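Local structure of uncharacterized protein (Bacteroides eggerthii, 4L3R) at residues F53-N58 with L128-K133; F57-A60 with E65-G68; A77-A82 with S113-V118; A82-D87 with I93-K98. The protein is of unknown function but belongs to the DUF4847 family of the calycin clan of beta-barrel proteins, and forms a disulfide-linked dimer. All blocks are in the same frame, centred on the assembly; numbering follows the deposited sequence. Where two conformers were deposited one is given.

Interaction 1. Residues F53-N58 with L128-K133; sequences FTLNFN and LTLYFK
L55 and L130 reach toward each other tip to tip across the core enclosed by the curled sheet, and L128 meets L55 crosswise, so the whole contact is made of aliphatic and aromatic carbon. Among the leucines, one methyl does most of the work. L55 CD2 lies 3.8 Å from L130 CD1 and 4.1 Å from L128 CD2, the side chains of L55 and L128 crossing at about a right angle. L55 holds CG anti to the backbone N (chi1 170°), which carries its branch out from strand 54-61 toward strand 127-134.

The aromatic part rests on F57. Its ring atom CE1 meets L128 CD2 at 3.8 Å; the two side chains come from opposite directions, and the methyl stands obliquely to the ring. L128 CD2 is thus shared between L55 and the ring.

No hydrogen bond passes between 53-58 and 128-133. The short strand segments run nearly perpendicular, at 95°, with 11.5 Å between their axes, a separation that only side chains bridge. The same core continues outward: L115 of helix 106-116 packs on both L55 and L130, W15 touches L128, and V70 of strand 66-73 backs L55 and F57. Such a nearly orthogonal meeting of strands well separated in the sheet order shows how strongly the antiparallel sheet curls, consistent with the barrel-like architecture of calycins. All four touching residues are buried, and the absence of polar atoms among their contacts implies cohesion by hydrophobic burial and close van der Waals packing, without the directional demands of hydrogen bonds.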
loop_
_atom_site.group_PDB
_atom_site.type_symbol
_atom_site.label_atom_id
_atom_site.label_comp_id
_atom_site.label_asym_id
_atom_site.label_seq_id
_atom_site.Cartn_x
_atom_site.Cartn_y
_atom_site.Cartn_z
ATOM N N PHE B 53 12.200 -18.964 -1.039
ATOM C CA PHE B 53 12.608 -18.150 0.109
ATOM C C PHE B 53 12.457 -16.651 -0.183
ATOM O O PHE B 53 13.390 -15.866 0.013
ATOM C CB PHE B 53 14.037 -18.492 0.562
ATOM C CG PHE B 53 14.234 -19.954 0.890
ATOM C CD1 PHE B 53 14.020 -20.427 2.177
ATOM C CD2 PHE B 53 14.651 -20.851 -0.084
ATOM C CE1 PHE B 53 14.174 -21.779 2.471
ATOM C CE2 PHE B 53 14.818 -22.202 0.214
ATOM C CZ PHE B 53 14.595 -22.656 1.493
ATOM N N THR B 54 11.256 -16.263 -0.642
ATOM C CA THR B 54 10.930 -14.873 -0.944
ATOM C C THR B 54 9.974 -14.320 0.116
ATOM O O THR B 54 9.282 -15.082 0.798
ATOM C CB THR B 54 10.335 -14.742 -2.337
ATOM O OG1 THR B 54 9.130 -15.505 -2.417
ATOM C CG2 THR B 54 11.304 -15.153 -3.425
ATOM N N LEU B 55 9.944 -12.995 0.244
ATOM C CA LEU B 55 9.091 -12.283 1.195
ATOM C C LEU B 55 8.571 -11.021 0.510
ATOM O O LEU B 55 9.335 -10.324 -0.158
ATOM C CB LEU B 55 9.896 -11.971 2.474
ATOM C CG LEU B 55 9.274 -11.032 3.521
ATOM C CD1 LEU B 55 8.114 -11.705 4.240
ATOM C CD2 LEU B 55 10.314 -10.631 4.551
ATOM N N ASN B 56 7.265 -10.768 0.613
ATOM C CA ASN B 56 6.637 -9.619 -0.028
ATOM C C ASN B 56 5.718 -8.897 0.934
ATOM O O ASN B 56 4.866 -9.523 1.565
ATOM C CB ASN B 56 5.821 -10.074 -1.246
ATOM C CG ASN B 56 6.650 -10.434 -2.441
ATOM O OD1 ASN B 56 6.961 -11.603 -2.664
ATOM N ND2 ASN B 56 7.003 -9.453 -3.262
ATOM N N PHE B 57 5.885 -7.583 1.033
ATOM C CA PHE B 57 5.019 -6.704 1.807
ATOM C C PHE B 57 4.082 -6.086 0.796
ATOM O O PHE B 57 4.552 -5.388 -0.100
ATOM C CB PHE B 57 5.842 -5.658 2.556
ATOM C CG PHE B 57 6.659 -6.270 3.664
ATOM C CD1 PHE B 57 7.887 -6.857 3.399
ATOM C CD2 PHE B 57 6.188 -6.291 4.964
ATOM C CE1 PHE B 57 8.645 -7.415 4.423
ATOM C CE2 PHE B 57 6.949 -6.845 5.988
ATOM C CZ PHE B 57 8.175 -7.399 5.714
ATOM N N ASN B 58 2.793 -6.431 0.844
ATOM C CA ASN B 58 1.830 -5.923 -0.139
ATOM C C ASN B 58 0.625 -5.294 0.503
ATOM O O ASN B 58 0.280 -5.611 1.643
ATOM C CB ASN B 58 1.332 -7.049 -1.054
ATOM C CG ASN B 58 2.400 -7.916 -1.662
ATOM O OD1 ASN B 58 2.467 -9.117 -1.396
ATOM N ND2 ASN B 58 3.221 -7.340 -2.532
ATOM N N LEU B 128 17.093 -5.816 4.281
ATOM C CA LEU B 128 16.091 -5.961 5.340
ATOM C C LEU B 128 16.557 -7.038 6.304
ATOM O O LEU B 128 16.923 -8.131 5.873
ATOM C CB LEU B 128 14.702 -6.299 4.769
ATOM C CG LEU B 128 13.570 -6.533 5.790
ATOM C CD1 LEU B 128 13.244 -5.256 6.556
ATOM C CD2 LEU B 128 12.319 -7.054 5.100
ATOM N N THR B 129 16.565 -6.718 7.605
ATOM C CA THR B 129 16.969 -7.638 8.660
ATOM C C THR B 129 15.805 -7.796 9.615
ATOM O O THR B 129 15.347 -6.795 10.162
ATOM C CB THR B 129 18.219 -7.114 9.377
ATOM O OG1 THR B 129 19.220 -6.812 8.407
ATOM C CG2 THR B 129 18.773 -8.113 10.382
ATOM N N LEU B 130 15.320 -9.038 9.808
ATOM C CA LEU B 130 14.222 -9.331 10.723
ATOM C C LEU B 130 14.745 -10.102 11.923
ATOM O O LEU B 130 15.380 -11.147 11.758
ATOM C CB LEU B 130 13.122 -10.143 10.023
ATOM C CG LEU B 130 12.538 -9.541 8.752
ATOM C CD1 LEU B 130 11.464 -10.449 8.171
ATOM C CD2 LEU B 130 11.966 -8.156 9.001
ATOM N N TYR B 131 14.466 -9.596 13.125
ATOM C CA TYR B 131 14.860 -10.233 14.371
ATOM C C TYR B 131 13.716 -11.097 14.829
ATOM O O TYR B 131 12.582 -10.613 14.864
ATOM C CB TYR B 131 15.202 -9.183 15.437
ATOM C CG TYR B 131 16.484 -8.437 15.149
ATOM C CD1 TYR B 131 16.550 -7.484 14.139
ATOM C CD2 TYR B 131 17.634 -8.678 15.894
ATOM C CE1 TYR B 131 17.735 -6.812 13.856
ATOM C CE2 TYR B 131 18.823 -8.003 15.628
ATOM C CZ TYR B 131 18.870 -7.071 14.610
ATOM O OH TYR B 131 20.054 -6.422 14.356
ATOM N N PHE B 132 13.992 -12.365 15.182
ATOM C CA PHE B 132 12.953 -13.280 15.645
ATOM C C PHE B 132 13.442 -14.084 16.828
ATOM O O PHE B 132 14.647 -14.299 16.962
ATOM C CB PHE B 132 12.498 -14.205 14.500
ATOM C CG PHE B 132 13.500 -15.244 14.052
ATOM C CD1 PHE B 132 14.456 -14.942 13.091
ATOM C CD2 PHE B 132 13.454 -16.542 14.554
ATOM C CE1 PHE B 132 15.362 -15.915 12.658
ATOM C CE2 PHE B 132 14.336 -17.520 14.092
ATOM C CZ PHE B 132 15.286 -17.200 13.150
ATOM N N LYS B 133 12.509 -14.525 17.689
ATOM C CA LYS B 133 12.875 -15.317 18.858
ATOM C C LYS B 133 12.717 -16.813 18.539
ATOM O O LYS B 133 11.690 -17.239 18.008
ATOM C CB LYS B 133 12.091 -14.890 20.123
ATOM C CG LYS B 133 10.606 -15.249 20.193
ATOM C CD LYS B 133 10.346 -16.417 21.139
ATOM C CE LYS B 133 8.880 -16.747 21.235
ATOM N NZ LYS B 133 8.612 -17.753 22.293
#

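Interaction 2. Residues F57-A60 with E65-G68; sequences FNCA and EVTG
An antiparallel beta hairpin, strands 54-61 and 66-73, is joined here near its turn. A60 and T67 form a hydrogen-bonded pair: A60 N donates to T67 O at 3.0 Å, and T67 N returns a bond to A60 O at 2.9 Å, both nearly straight at hydrogen (164° and 167°).

The next pair, C59 with G68, is non-hydrogen-bonded, and its CA atoms come within 4.3 Å. Here CA-H groups approach carbonyls instead, G68 CA lying 3.4 Å from N58 O. Side-chain packing is slight. C59 CB meets V66 CG1 at 4.0 Å, the methyl being anti to the backbone N of V66 (chi1 173°), while C59 SG passes 4.2 Å from G68 CA, where no side chain stands in the way.

That sulfur forms a disulfide with C59 of the second subunit, whose V66 also packs on C59. Backbone hydrogen bonds from V66 and G68 to the second subunit add to the link. The alternation of a hydrogen-bonded with a non-hydrogen-bonded pair is that of an antiparallel hairpin, used here as a dimerisation element closed by an intersubunit disulfide.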
loop_
_atom_site.group_PDB
_atom_site.type_symbol
_atom_site.label_atom_id
_atom_site.label_comp_id
_atom_site.label_asym_id
_atom_site.label_seq_id
_atom_site.Cartn_x
_atom_site.Cartn_y
_atom_site.Cartn_z
ATOM N N PHE B 57 5.885 -7.583 1.033
ATOM C CA PHE B 57 5.019 -6.704 1.807
ATOM C C PHE B 57 4.082 -6.086 0.796
ATOM O O PHE B 57 4.552 -5.388 -0.100
ATOM C CB PHE B 57 5.842 -5.658 2.556
ATOM C CG PHE B 57 6.659 -6.270 3.664
ATOM C CD1 PHE B 57 7.887 -6.857 3.399
ATOM C CD2 PHE B 57 6.188 -6.291 4.964
ATOM C CE1 PHE B 57 8.645 -7.415 4.423
ATOM C CE2 PHE B 57 6.949 -6.845 5.988
ATOM C CZ PHE B 57 8.175 -7.399 5.714
ATOM N N ASN B 58 2.793 -6.431 0.844
ATOM C CA ASN B 58 1.830 -5.923 -0.139
ATOM C C ASN B 58 0.625 -5.294 0.503
ATOM O O ASN B 58 0.280 -5.611 1.643
ATOM C CB ASN B 58 1.332 -7.049 -1.054
ATOM C CG ASN B 58 2.400 -7.916 -1.662
ATOM O OD1 ASN B 58 2.467 -9.117 -1.396
ATOM N ND2 ASN B 58 3.221 -7.340 -2.532
ATOM N N CYS B 59 -0.056 -4.456 -0.289
ATOM C CA CYS B 59 -1.309 -3.826 0.074
ATOM C C CYS B 59 -2.398 -4.545 -0.707
ATOM O O CYS B 59 -2.229 -4.780 -1.905
ATOM C CB CYS B 59 -1.282 -2.329 -0.217
ATOM S SG CYS B 59 -0.620 -1.327 1.140
ATOM N N ALA B 60 -3.477 -4.947 -0.028
ATOM C CA ALA B 60 -4.564 -5.698 -0.650
ATOM C C ALA B 60 -5.912 -5.269 -0.115
ATOM O O ALA B 60 -6.005 -4.856 1.038
ATOM C CB ALA B 60 -4.361 -7.185 -0.386
ATOM N N GLU B 65 -11.672 -2.857 2.479
ATOM C CA GLU B 65 -10.709 -1.833 2.882
ATOM C C GLU B 65 -9.312 -2.325 2.542
ATOM O O GLU B 65 -9.079 -3.527 2.570
ATOM C CB GLU B 65 -10.856 -1.476 4.378
ATOM C CG GLU B 65 -10.256 -2.482 5.348
ATOM C CD GLU B 65 -10.653 -2.313 6.802
ATOM O OE1 GLU B 65 -11.812 -1.919 7.072
ATOM O OE2 GLU B 65 -9.814 -2.633 7.676
ATOM N N VAL B 66 -8.401 -1.414 2.191
ATOM C CA VAL B 66 -7.041 -1.769 1.791
ATOM C C VAL B 66 -6.140 -1.836 3.031
ATOM O O VAL B 66 -6.076 -0.878 3.801
ATOM C CB VAL B 66 -6.510 -0.791 0.712
ATOM C CG1 VAL B 66 -5.033 -1.043 0.396
ATOM C CG2 VAL B 66 -7.353 -0.892 -0.555
ATOM N N THR B 67 -5.454 -2.979 3.220
ATOM C CA THR B 67 -4.538 -3.189 4.348
ATOM C C THR B 67 -3.197 -3.747 3.870
ATOM O O THR B 67 -3.149 -4.463 2.876
ATOM C CB THR B 67 -5.148 -4.154 5.396
ATOM O OG1 THR B 67 -5.162 -5.477 4.868
ATOM C CG2 THR B 67 -6.555 -3.748 5.835
ATOM N N GLY B 68 -2.139 -3.432 4.610
ATOM C CA GLY B 68 -0.801 -3.951 4.358
ATOM C C GLY B 68 -0.657 -5.309 5.021
ATOM O O GLY B 68 -1.004 -5.458 6.197
#

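Interaction 3. Residues A77-A82 with S113-V118; sequences ANISDA and SGLFNV
I79 and F116 meet from opposite directions, and their contact is the tight part of the interface between the strand segment 78-80 and the end of helix 106-116. I79 CD1 comes within 3.6 Å of F116 CZ and 3.7 Å of CE2 of the same ring, while I79 CG1 lies 3.7 Å from F116 CZ. The terminal methyl stands obliquely to the ring. With CG1 anti to its own carbonyl carbon (chi1 -62°) and the chain then extended (chi2 173°), the isoleucine delivers CD1 between F116 and L115, whose CD1 it touches at 4.0 Å.

The contact thins out toward A82, whose CB is 4.5 Å from F116 CE1. Between I79 and A82 the chain turns a corner at D81, where a G1 bulge places D81 and A82 together opposite V70. S80 and D81 are exposed and take no part. F116 itself is only partly exposed, with I95 of strand 92-96 also against it, whereas L115 is buried among A72, L130 and M141.

Trimming I79 to an alanine would probably strip the F116 ring of its main partner on this strand and open a gap beside L115, letting the ring shift. No hydrogen bond crosses between 77-82 and 113-118, which implies that this contact itself rests on hydrophobic burial, with a single isoleucine making most of it.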
loop_
_atom_site.group_PDB
_atom_site.type_symbol
_atom_site.label_atom_id
_atom_site.label_comp_id
_atom_site.label_asym_id
_atom_site.label_seq_id
_atom_site.Cartn_x
_atom_site.Cartn_y
_atom_site.Cartn_z
ATOM N N ALA B 77 5.826 -24.604 1.044
ATOM C CA ALA B 77 4.838 -23.896 1.855
ATOM C C ALA B 77 4.784 -22.400 1.535
ATOM O O ALA B 77 5.782 -21.800 1.130
ATOM C CB ALA B 77 5.130 -24.092 3.332
ATOM N N ASN B 78 3.602 -21.808 1.753
ATOM C CA ASN B 78 3.328 -20.393 1.524
ATOM C C ASN B 78 2.699 -19.732 2.730
ATOM O O ASN B 78 1.916 -20.357 3.440
ATOM C CB ASN B 78 2.348 -20.225 0.344
ATOM C CG ASN B 78 2.967 -20.458 -1.001
ATOM O OD1 ASN B 78 3.658 -19.591 -1.538
ATOM N ND2 ASN B 78 2.744 -21.629 -1.586
ATOM N N ILE B 79 2.983 -18.444 2.900
ATOM C CA ILE B 79 2.328 -17.555 3.849
ATOM C C ILE B 79 1.575 -16.577 2.946
ATOM O O ILE B 79 2.208 -15.957 2.094
ATOM C CB ILE B 79 3.325 -16.878 4.819
ATOM C CG1 ILE B 79 4.044 -17.947 5.672
ATOM C CG2 ILE B 79 2.605 -15.836 5.700
ATOM C CD1 ILE B 79 5.156 -17.409 6.547
ATOM N N SER B 80 0.244 -16.510 3.053
ATOM C CA SER B 80 -0.570 -15.656 2.180
ATOM C C SER B 80 -1.365 -14.635 2.980
ATOM O O SER B 80 -2.244 -15.011 3.764
ATOM C CB SER B 80 -1.529 -16.502 1.348
ATOM O OG SER B 80 -0.791 -17.397 0.531
ATOM N N ASP B 81 -1.069 -13.349 2.758
ATOM C CA ASP B 81 -1.725 -12.206 3.392
ATOM C C ASP B 81 -1.789 -12.356 4.924
ATOM O O ASP B 81 -2.855 -12.178 5.523
ATOM C CB ASP B 81 -3.137 -11.979 2.795
ATOM C CG ASP B 81 -3.153 -11.548 1.332
ATOM O OD1 ASP B 81 -2.292 -10.713 0.945
ATOM O OD2 ASP B 81 -4.073 -11.974 0.597
ATOM N N ALA B 82 -0.630 -12.673 5.558
ATOM C CA ALA B 82 -0.571 -12.769 7.017
ATOM C C ALA B 82 -0.827 -11.371 7.621
ATOM O O ALA B 82 -0.467 -10.352 7.009
ATOM C CB ALA B 82 0.778 -13.314 7.468
ATOM N N SER B 113 8.884 -20.876 10.336
ATOM C CA SER B 113 8.712 -20.675 11.785
ATOM C C SER B 113 9.227 -19.321 12.245
ATOM O O SER B 113 8.595 -18.681 13.079
ATOM C CB SER B 113 9.428 -21.763 12.589
ATOM O OG SER B 113 8.690 -22.971 12.562
ATOM N N GLY B 114 10.391 -18.931 11.740
ATOM C CA GLY B 114 11.030 -17.677 12.099
ATOM C C GLY B 114 10.222 -16.452 11.734
ATOM O O GLY B 114 10.213 -15.481 12.492
ATOM N N LEU B 115 9.524 -16.483 10.582
ATOM C CA LEU B 115 8.713 -15.339 10.142
ATOM C C LEU B 115 7.560 -15.054 11.094
ATOM O O LEU B 115 7.309 -13.888 11.376
ATOM C CB LEU B 115 8.198 -15.527 8.716
ATOM C CG LEU B 115 9.252 -15.284 7.638
ATOM C CD1 LEU B 115 8.808 -15.877 6.326
ATOM C CD2 LEU B 115 9.538 -13.780 7.455
ATOM N N PHE B 116 6.916 -16.086 11.656
ATOM C CA PHE B 116 5.818 -15.856 12.603
ATOM C C PHE B 116 6.322 -15.444 13.996
ATOM O O PHE B 116 5.501 -15.038 14.818
ATOM C CB PHE B 116 4.923 -17.099 12.712
ATOM C CG PHE B 116 4.132 -17.367 11.450
ATOM C CD1 PHE B 116 3.164 -16.468 11.012
ATOM C CD2 PHE B 116 4.308 -18.549 10.736
ATOM C CE1 PHE B 116 2.438 -16.714 9.849
ATOM C CE2 PHE B 116 3.565 -18.802 9.580
ATOM C CZ PHE B 116 2.643 -17.879 9.140
ATOM N N ASN B 117 7.647 -15.548 14.269
ATOM C CA ASN B 117 8.248 -15.165 15.539
ATOM C C ASN B 117 9.036 -13.852 15.436
ATOM O O ASN B 117 9.763 -13.533 16.381
ATOM C CB ASN B 117 9.174 -16.292 16.055
ATOM C CG ASN B 117 8.443 -17.544 16.469
ATOM O OD1 ASN B 117 7.371 -17.490 17.074
ATOM N ND2 ASN B 117 9.038 -18.703 16.228
ATOM N N VAL B 118 8.897 -13.072 14.339
ATOM C CA VAL B 118 9.594 -11.779 14.247
ATOM C C VAL B 118 9.036 -10.822 15.306
ATOM O O VAL B 118 7.853 -10.907 15.642
ATOM C CB VAL B 118 9.561 -11.105 12.846
ATOM C CG1 VAL B 118 10.271 -11.961 11.808
ATOM C CG2 VAL B 118 8.136 -10.736 12.400
#

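Interaction 4. Residues A82-D87 with I93-K98; sequences AILKID and ISISGK
The segments 82-87 and 93-98 pair as almost exactly antiparallel strands, their axes 4.7 Å apart, through four backbone hydrogen bonds: two between I83 and S96 and two between K85 and S94, the shortest from S94 N to K85 O at 2.8 Å. I83 N to S96 O is the most bent, 135° at hydrogen.

L84, I86, I93 and I95 share the buried face. L84 CD1 meets I93 CG1 at 3.7 Å, and I86 CD1 lies 4.1 Å from I93 CD1, the two isoleucines running side by side. I93 sends CG1 anti to its backbone N (chi1 -175°), which brings that branch against L84. At the hairpin's open end, A82 CB rests 3.7 Å from I95 CG2. A serine in place of I93 would probably deprive L84 CD1 and I86 CD1 of the branch they pack on and open a gap beside them.

The face with S94 and S96 carries a water that donates to I83 O at 3.0 Å and also bonds S94 OG and S96 OG, the latter at 2.7 Å.

Beneath the apolar face, F10 and V6 of helix 4-10 cover L84 and I86, F57 of strand 54-61 touches L84 and I93, and V118 and Y121 of strand 118-123 pack on I93.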
loop_
_atom_site.group_PDB
_atom_site.type_symbol
_atom_site.label_atom_id
_atom_site.label_comp_id
_atom_site.label_asym_id
_atom_site.label_seq_id
_atom_site.Cartn_x
_atom_site.Cartn_y
_atom_site.Cartn_z
ATOM N N ALA B 82 -0.630 -12.673 5.558
ATOM C CA ALA B 82 -0.571 -12.769 7.017
ATOM C C ALA B 82 -0.827 -11.371 7.621
ATOM O O ALA B 82 -0.467 -10.352 7.009
ATOM C CB ALA B 82 0.778 -13.314 7.468
ATOM N N ILE B 83 -1.471 -11.321 8.802
ATOM C CA ILE B 83 -1.781 -10.051 9.466
ATOM C C ILE B 83 -0.467 -9.420 9.917
ATOM O O ILE B 83 0.316 -10.062 10.608
ATOM C CB ILE B 83 -2.770 -10.238 10.643
ATOM C CG1 ILE B 83 -4.131 -10.786 10.148
ATOM C CG2 ILE B 83 -2.973 -8.908 11.397
ATOM C CD1 ILE B 83 -4.910 -11.559 11.215
ATOM N N LEU B 84 -0.228 -8.166 9.507
ATOM C CA LEU B 84 1.001 -7.448 9.796
ATOM C C LEU B 84 0.774 -6.263 10.730
ATOM O O LEU B 84 -0.147 -5.476 10.537
ATOM C CB LEU B 84 1.609 -6.940 8.473
ATOM C CG LEU B 84 2.855 -6.031 8.575
ATOM C CD1 LEU B 84 4.050 -6.795 9.100
ATOM C CD2 LEU B 84 3.146 -5.376 7.247
ATOM N N LYS B 85 1.663 -6.131 11.719
ATOM C CA LYS B 85 1.779 -4.983 12.624
ATOM C C LYS B 85 3.194 -4.486 12.404
ATOM O O LYS B 85 4.115 -5.305 12.421
ATOM C CB LYS B 85 1.520 -5.359 14.101
ATOM C CG LYS B 85 0.178 -6.037 14.367
ATOM C CD LYS B 85 -0.944 -5.056 14.671
ATOM C CE LYS B 85 -0.876 -4.511 16.075
ATOM N NZ LYS B 85 -2.190 -3.985 16.512
ATOM N N ILE B 86 3.381 -3.209 12.075
ATOM C CA ILE B 86 4.723 -2.667 11.829
ATOM C C ILE B 86 4.750 -1.214 12.259
ATOM O O ILE B 86 3.809 -0.488 11.967
ATOM C CB ILE B 86 5.157 -2.854 10.343
ATOM C CG1 ILE B 86 6.654 -2.526 10.166
ATOM C CG2 ILE B 86 4.294 -2.027 9.382
ATOM C CD1 ILE B 86 7.197 -2.948 8.861
ATOM N N ASP B 87 5.797 -0.797 12.978
ATOM C CA ASP B 87 5.929 0.583 13.447
ATOM C C ASP B 87 7.285 1.140 13.022
ATOM O O ASP B 87 8.315 0.646 13.467
ATOM C CB ASP B 87 5.768 0.647 14.972
ATOM C CG ASP B 87 5.753 2.045 15.564
ATOM O OD1 ASP B 87 5.601 3.021 14.791
ATOM O OD2 ASP B 87 5.923 2.167 16.791
ATOM N N ILE B 93 7.876 -5.140 14.573
ATOM C CA ILE B 93 7.138 -5.862 13.540
ATOM C C ILE B 93 6.569 -7.143 14.133
ATOM O O ILE B 93 7.216 -7.773 14.961
ATOM C CB ILE B 93 7.998 -6.153 12.274
ATOM C CG1 ILE B 93 7.139 -6.811 11.167
ATOM C CG2 ILE B 93 9.220 -7.023 12.619
ATOM C CD1 ILE B 93 7.778 -6.905 9.856
ATOM N N SER B 94 5.367 -7.521 13.703
ATOM C CA SER B 94 4.729 -8.759 14.135
ATOM C C SER B 94 3.954 -9.346 12.930
ATOM O O SER B 94 3.271 -8.604 12.224
ATOM C CB SER B 94 3.844 -8.502 15.356
ATOM O OG SER B 94 2.540 -9.055 15.263
ATOM N N ILE B 95 4.136 -10.648 12.662
ATOM C CA ILE B 95 3.479 -11.370 11.568
ATOM C C ILE B 95 2.651 -12.470 12.209
ATOM O O ILE B 95 3.208 -13.286 12.932
ATOM C CB ILE B 95 4.524 -11.937 10.556
ATOM C CG1 ILE B 95 5.341 -10.788 9.906
ATOM C CG2 ILE B 95 3.829 -12.826 9.476
ATOM C CD1 ILE B 95 6.625 -11.232 9.132
ATOM N N SER B 96 1.336 -12.494 11.960
ATOM C CA SER B 96 0.430 -13.478 12.551
ATOM C C SER B 96 -0.332 -14.255 11.480
ATOM O O SER B 96 -0.772 -13.673 10.490
ATOM C CB SER B 96 -0.570 -12.780 13.469
ATOM O OG SER B 96 0.098 -12.040 14.476
ATOM N N GLY B 97 -0.531 -15.542 11.733
ATOM C CA GLY B 97 -1.253 -16.442 10.842
ATOM C C GLY B 97 -0.649 -17.828 10.836
ATOM O O GLY B 97 0.058 -18.211 11.773
ATOM N N LYS B 98 -0.923 -18.588 9.775
ATOM C CA LYS B 98 -0.391 -19.944 9.621
ATOM C C LYS B 98 -0.016 -20.193 8.171
ATOM O O LYS B 98 -0.646 -19.648 7.260
ATOM C CB LYS B 98 -1.383 -21.010 10.124
ATOM C CG LYS B 98 -2.813 -20.834 9.640
ATOM C CD LYS B 98 -3.703 -21.982 10.098
ATOM C CE LYS B 98 -5.156 -21.718 9.786
ATOM N NZ LYS B 98 -6.022 -22.860 10.171
HETATM O O HOH W 1 0.204 -9.501 13.506
#

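All four contacts use strands of one eight-stranded antiparallel sheet, and interaction 3 adds the end of helix 106-116. Interaction 2 comes first to completion along the chain; interaction 4 then closes within the span of interaction 3, and both lie within that of interaction 1. Interactions 3 and 4 share A82 and have centres about 8 Å apart, while interaction 1 is about 9 to 10 Å from either; F57, shared by interactions 1 and 2, joins the core of interaction 1 to that of interaction 4. Interaction 2 lies further along strand 54-61, its centre about 16 Å from that of interaction 1. The chain thus combines a continuous apolar interior with a projecting hairpin, and interactions 2 and 4 both touch the second subunit.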